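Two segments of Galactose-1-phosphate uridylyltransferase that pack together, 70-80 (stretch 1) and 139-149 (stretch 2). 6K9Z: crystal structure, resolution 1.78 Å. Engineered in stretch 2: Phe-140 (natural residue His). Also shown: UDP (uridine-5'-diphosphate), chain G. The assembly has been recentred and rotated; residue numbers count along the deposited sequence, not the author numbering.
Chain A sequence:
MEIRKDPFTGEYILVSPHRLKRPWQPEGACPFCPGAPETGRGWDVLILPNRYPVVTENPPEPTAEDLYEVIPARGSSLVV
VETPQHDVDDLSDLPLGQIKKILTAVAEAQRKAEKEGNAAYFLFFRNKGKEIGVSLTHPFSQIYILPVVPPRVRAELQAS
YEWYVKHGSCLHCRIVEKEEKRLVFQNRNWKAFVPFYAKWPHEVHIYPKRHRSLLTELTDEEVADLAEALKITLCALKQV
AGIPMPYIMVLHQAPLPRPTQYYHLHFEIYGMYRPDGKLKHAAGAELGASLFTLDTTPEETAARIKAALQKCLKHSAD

Stretch 1 (70-80) VIPARGSSLVV
Stretch 2, residues 139-149: PFSQIYILPVV

How does stretch 2 enter the contact? After Pro-139 it runs as a strand, 140-146, antiparallel to strand 76-80, with extended backbones; 748 Å² is buried between the stretches. Engineered Phe-140 (chi1 75°, chi2 -83°) rests CD2 4.0 Å from Val-79 CG1. Ser-141 pairs with Val-80: Val-80 N donates to Ser-141 O at 2.8 Å, and Ser-141 N to Val-80 O at 2.9 Å.

What continues the ladder? Gln-142 (m) faces Val-79 (t) in a non-hydrogen-bonded pair, CA atoms 4.7 Å apart. Ile-143 (m, t) then pairs with Leu-78 (m, t), Leu-78 N to Ile-143 O 2.8 Å and Ile-143 N to Leu-78 O 2.9 Å; its CD1 meets Val-80 (t) CG2 at 3.5 Å. Tyr-144 (m, chi2 -20°) sits opposite Ser-77 (t), whose OG lies 3.6 Å from Tyr-144 CE1, at the ring edge; Tyr-144 OH donates to UDP O2B at 2.7 Å.

How does the contact close? Ile-145 (m, t) N donates to Ser-76 O at 2.7 Å, Ser-76 N to Ile-145 O at 3.0 Å. Ile-145 CD1 meets Leu-78 CD1 at 4.2 Å, so long and branched aliphatic chains cover one another on the face shared with Ile-143 and Val-80. Gly-75 fits because a CB would clash with Ile-145 O. Leu-146 points away; Pro-147 (C-gamma endo) points toward stretch 1, CD 3.0 Å from Arg-74 O and CG 4.2 Å from Ile-71 CD1. Val-148 CG1 (m) approaches Ile-71 CD1 (p, t) tightly, at 3.1 Å.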

# COMPACT_ATOMS: atom_id res chain seq x y z
N VAL A 70 -9.95 16.10 11.92
CA VAL A 70 -11.05 15.27 11.35
C VAL A 70 -11.86 16.18 10.42
O VAL A 70 -12.04 17.36 10.77
CB VAL A 70 -11.91 14.62 12.45
CG1 VAL A 70 -12.99 13.73 11.87
CG2 VAL A 70 -11.04 13.83 13.42
N ILE A 71 -12.29 15.66 9.28
CA ILE A 71 -13.08 16.49 8.33
C ILE A 71 -14.34 15.72 7.93
O ILE A 71 -14.32 14.48 7.95
CB ILE A 71 -12.24 16.92 7.11
CG1 ILE A 71 -11.82 15.72 6.26
CG2 ILE A 71 -11.05 17.76 7.53
CD1 ILE A 71 -11.35 16.11 4.88
N PRO A 72 -15.39 16.45 7.56
CA PRO A 72 -16.64 15.79 7.17
C PRO A 72 -16.41 14.91 5.94
O PRO A 72 -15.70 15.31 5.04
CB PRO A 72 -17.60 16.95 6.86
CG PRO A 72 -17.10 18.06 7.74
CD PRO A 72 -15.60 17.89 7.71
N ALA A 73 -17.02 13.73 5.96
CA ALA A 73 -16.97 12.72 4.87
C ALA A 73 -17.95 13.15 3.78
O ALA A 73 -18.88 12.41 3.40
CB ALA A 73 -17.28 11.37 5.41
N ARG A 74 -17.70 14.33 3.24
CA ARG A 74 -18.58 14.99 2.25
C ARG A 74 -18.13 14.62 0.83
O ARG A 74 -16.97 14.91 0.48
CB ARG A 74 -18.53 16.51 2.44
CG ARG A 74 -19.35 17.32 1.47
CD ARG A 74 -20.78 16.86 1.36
NE ARG A 74 -21.57 17.67 0.43
CZ ARG A 74 -22.08 18.85 0.72
NH1 ARG A 74 -21.90 19.37 1.92
NH2 ARG A 74 -22.77 19.52 -0.18
N GLY A 75 -19.04 14.06 0.04
CA GLY A 75 -18.73 13.56 -1.30
C GLY A 75 -19.73 12.55 -1.79
O GLY A 75 -20.90 12.59 -1.37
N SER A 76 -19.32 11.77 -2.78
CA SER A 76 -20.15 10.73 -3.42
C SER A 76 -19.27 9.52 -3.61
O SER A 76 -18.08 9.68 -3.99
CB SER A 76 -20.74 11.13 -4.75
OG SER A 76 -21.38 12.36 -4.65
N SER A 77 -19.85 8.35 -3.40
CA SER A 77 -19.21 7.05 -3.72
C SER A 77 -20.15 6.35 -4.70
O SER A 77 -21.33 6.19 -4.38
CB SER A 77 -18.99 6.26 -2.51
OG SER A 77 -18.53 4.99 -2.88
N LEU A 78 -19.64 6.13 -5.92
CA LEU A 78 -20.42 5.65 -7.07
C LEU A 78 -19.83 4.34 -7.59
O LEU A 78 -18.61 4.12 -7.53
CB LEU A 78 -20.41 6.73 -8.17
CG LEU A 78 -20.92 8.12 -7.79
CD1 LEU A 78 -20.71 9.07 -8.98
CD2 LEU A 78 -22.36 8.08 -7.39
N VAL A 79 -20.71 3.51 -8.10
CA VAL A 79 -20.38 2.26 -8.82
C VAL A 79 -20.66 2.51 -10.28
O VAL A 79 -21.76 2.98 -10.64
CB VAL A 79 -21.16 1.06 -8.27
CG1 VAL A 79 -20.85 -0.18 -9.09
CG2 VAL A 79 -20.86 0.83 -6.81
N VAL A 80 -19.69 2.18 -11.10
CA VAL A 80 -19.83 2.23 -12.58
C VAL A 80 -20.10 0.78 -13.01
O VAL A 80 -19.13 -0.02 -13.01
CB VAL A 80 -18.55 2.77 -13.23
CG1 VAL A 80 -18.65 2.77 -14.77
CG2 VAL A 80 -18.17 4.15 -12.68
N PRO A 139 -18.85 -7.07 -14.05
CA PRO A 139 -17.85 -6.06 -14.36
C PRO A 139 -18.30 -4.69 -13.84
O PRO A 139 -19.36 -4.22 -14.20
CB PRO A 139 -17.80 -6.01 -15.88
CG PRO A 139 -18.23 -7.38 -16.28
CD PRO A 139 -19.32 -7.73 -15.28
N PHE A 140 -17.45 -4.08 -13.03
CA PHE A 140 -17.72 -2.73 -12.47
C PHE A 140 -16.39 -2.08 -12.07
O PHE A 140 -15.38 -2.76 -11.78
CB PHE A 140 -18.69 -2.76 -11.29
CG PHE A 140 -18.08 -3.27 -10.01
CD1 PHE A 140 -17.99 -4.62 -9.77
CD2 PHE A 140 -17.57 -2.40 -9.06
CE1 PHE A 140 -17.41 -5.10 -8.61
CE2 PHE A 140 -16.98 -2.88 -7.90
CZ PHE A 140 -16.89 -4.23 -7.68
N SER A 141 -16.49 -0.77 -11.96
CA SER A 141 -15.43 0.10 -11.41
C SER A 141 -16.08 1.07 -10.39
O SER A 141 -17.28 1.02 -10.20
CB SER A 141 -14.66 0.78 -12.55
OG SER A 141 -15.50 1.20 -13.60
N GLN A 142 -15.29 1.95 -9.81
CA GLN A 142 -15.73 2.79 -8.69
C GLN A 142 -15.28 4.22 -8.96
O GLN A 142 -14.22 4.43 -9.53
CB GLN A 142 -15.22 2.24 -7.35
CG GLN A 142 -15.84 0.89 -6.94
CD GLN A 142 -15.51 0.54 -5.51
OE1 GLN A 142 -15.93 1.20 -4.54
NE2 GLN A 142 -14.74 -0.51 -5.38
N ILE A 143 -16.08 5.15 -8.46
CA ILE A 143 -15.69 6.57 -8.35
C ILE A 143 -15.87 7.04 -6.90
O ILE A 143 -16.95 6.83 -6.34
CB ILE A 143 -16.55 7.43 -9.28
CG1 ILE A 143 -16.39 7.07 -10.77
CG2 ILE A 143 -16.21 8.90 -9.04
CD1 ILE A 143 -17.57 7.45 -11.63
N TYR A 144 -14.86 7.69 -6.33
CA TYR A 144 -15.02 8.48 -5.10
C TYR A 144 -14.87 9.93 -5.51
O TYR A 144 -13.83 10.29 -6.10
CB TYR A 144 -13.97 8.15 -4.04
CG TYR A 144 -13.95 6.76 -3.44
CD1 TYR A 144 -15.03 5.89 -3.48
CD2 TYR A 144 -12.79 6.34 -2.79
CE1 TYR A 144 -14.97 4.64 -2.88
CE2 TYR A 144 -12.73 5.09 -2.18
CZ TYR A 144 -13.82 4.25 -2.22
OH TYR A 144 -13.79 3.01 -1.66
N ILE A 145 -15.87 10.73 -5.22
CA ILE A 145 -15.79 12.21 -5.32
C ILE A 145 -15.52 12.68 -3.90
O ILE A 145 -16.36 12.44 -3.03
CB ILE A 145 -17.10 12.77 -5.91
CG1 ILE A 145 -17.34 12.21 -7.32
CG2 ILE A 145 -17.03 14.27 -5.96
CD1 ILE A 145 -18.63 12.57 -7.97
N LEU A 146 -14.35 13.24 -3.68
CA LEU A 146 -13.81 13.46 -2.33
C LEU A 146 -13.61 14.94 -2.02
O LEU A 146 -13.29 15.74 -2.91
CB LEU A 146 -12.46 12.76 -2.24
CG LEU A 146 -12.46 11.25 -2.47
CD1 LEU A 146 -11.06 10.80 -2.82
CD2 LEU A 146 -13.01 10.56 -1.24
N PRO A 147 -13.62 15.27 -0.72
CA PRO A 147 -13.32 16.62 -0.27
C PRO A 147 -11.82 16.90 -0.08
O PRO A 147 -11.53 18.01 0.35
CB PRO A 147 -14.05 16.68 1.08
CG PRO A 147 -13.89 15.27 1.61
CD PRO A 147 -13.97 14.38 0.40
N VAL A 148 -10.97 15.90 -0.32
CA VAL A 148 -9.50 15.92 -0.11
C VAL A 148 -8.88 15.35 -1.36
O VAL A 148 -9.53 14.56 -2.09
CB VAL A 148 -9.07 15.11 1.13
CG1 VAL A 148 -9.45 15.78 2.43
CG2 VAL A 148 -9.60 13.71 1.07
N VAL A 149 -7.64 15.70 -1.60
CA VAL A 149 -6.83 15.08 -2.67
C VAL A 149 -6.22 13.80 -2.11
O VAL A 149 -5.63 13.79 -1.02
CB VAL A 149 -5.74 16.03 -3.18
CG1 VAL A 149 -4.86 15.36 -4.21
CG2 VAL A 149 -6.34 17.30 -3.72
N1 UDP G . -21.68 -2.62 -3.69
C2 UDP G . -22.88 -1.91 -3.82
N3 UDP G . -24.06 -2.50 -3.66
C4 UDP G . -24.09 -3.77 -3.32
C5 UDP G . -22.95 -4.51 -3.15
C6 UDP G . -21.75 -3.88 -3.33
O2 UDP G . -22.93 -0.75 -4.13
O4 UDP G . -25.17 -4.33 -3.17
C1' UDP G . -20.37 -2.02 -3.80
C2' UDP G . -19.83 -2.22 -2.38
O2' UDP G . -20.45 -1.52 -1.33
C3' UDP G . -18.38 -1.86 -2.52
C4' UDP G . -18.06 -2.42 -3.84
O4' UDP G . -19.32 -2.72 -4.46
O3' UDP G . -18.10 -0.51 -2.44
C5' UDP G . -17.18 -3.55 -3.34
O5' UDP G . -15.99 -3.05 -2.67
PA UDP G . -15.70 -2.39 -1.19
O1A UDP G . -16.56 -2.97 -0.09
O2A UDP G . -14.29 -2.77 -0.91
O3A UDP G . -15.88 -0.78 -1.39
PB UDP G . -16.06 0.44 -0.44
O1B UDP G . -17.29 0.10 0.14
O2B UDP G . -16.08 1.67 -1.26
O3B UDP G . -15.03 0.40 0.52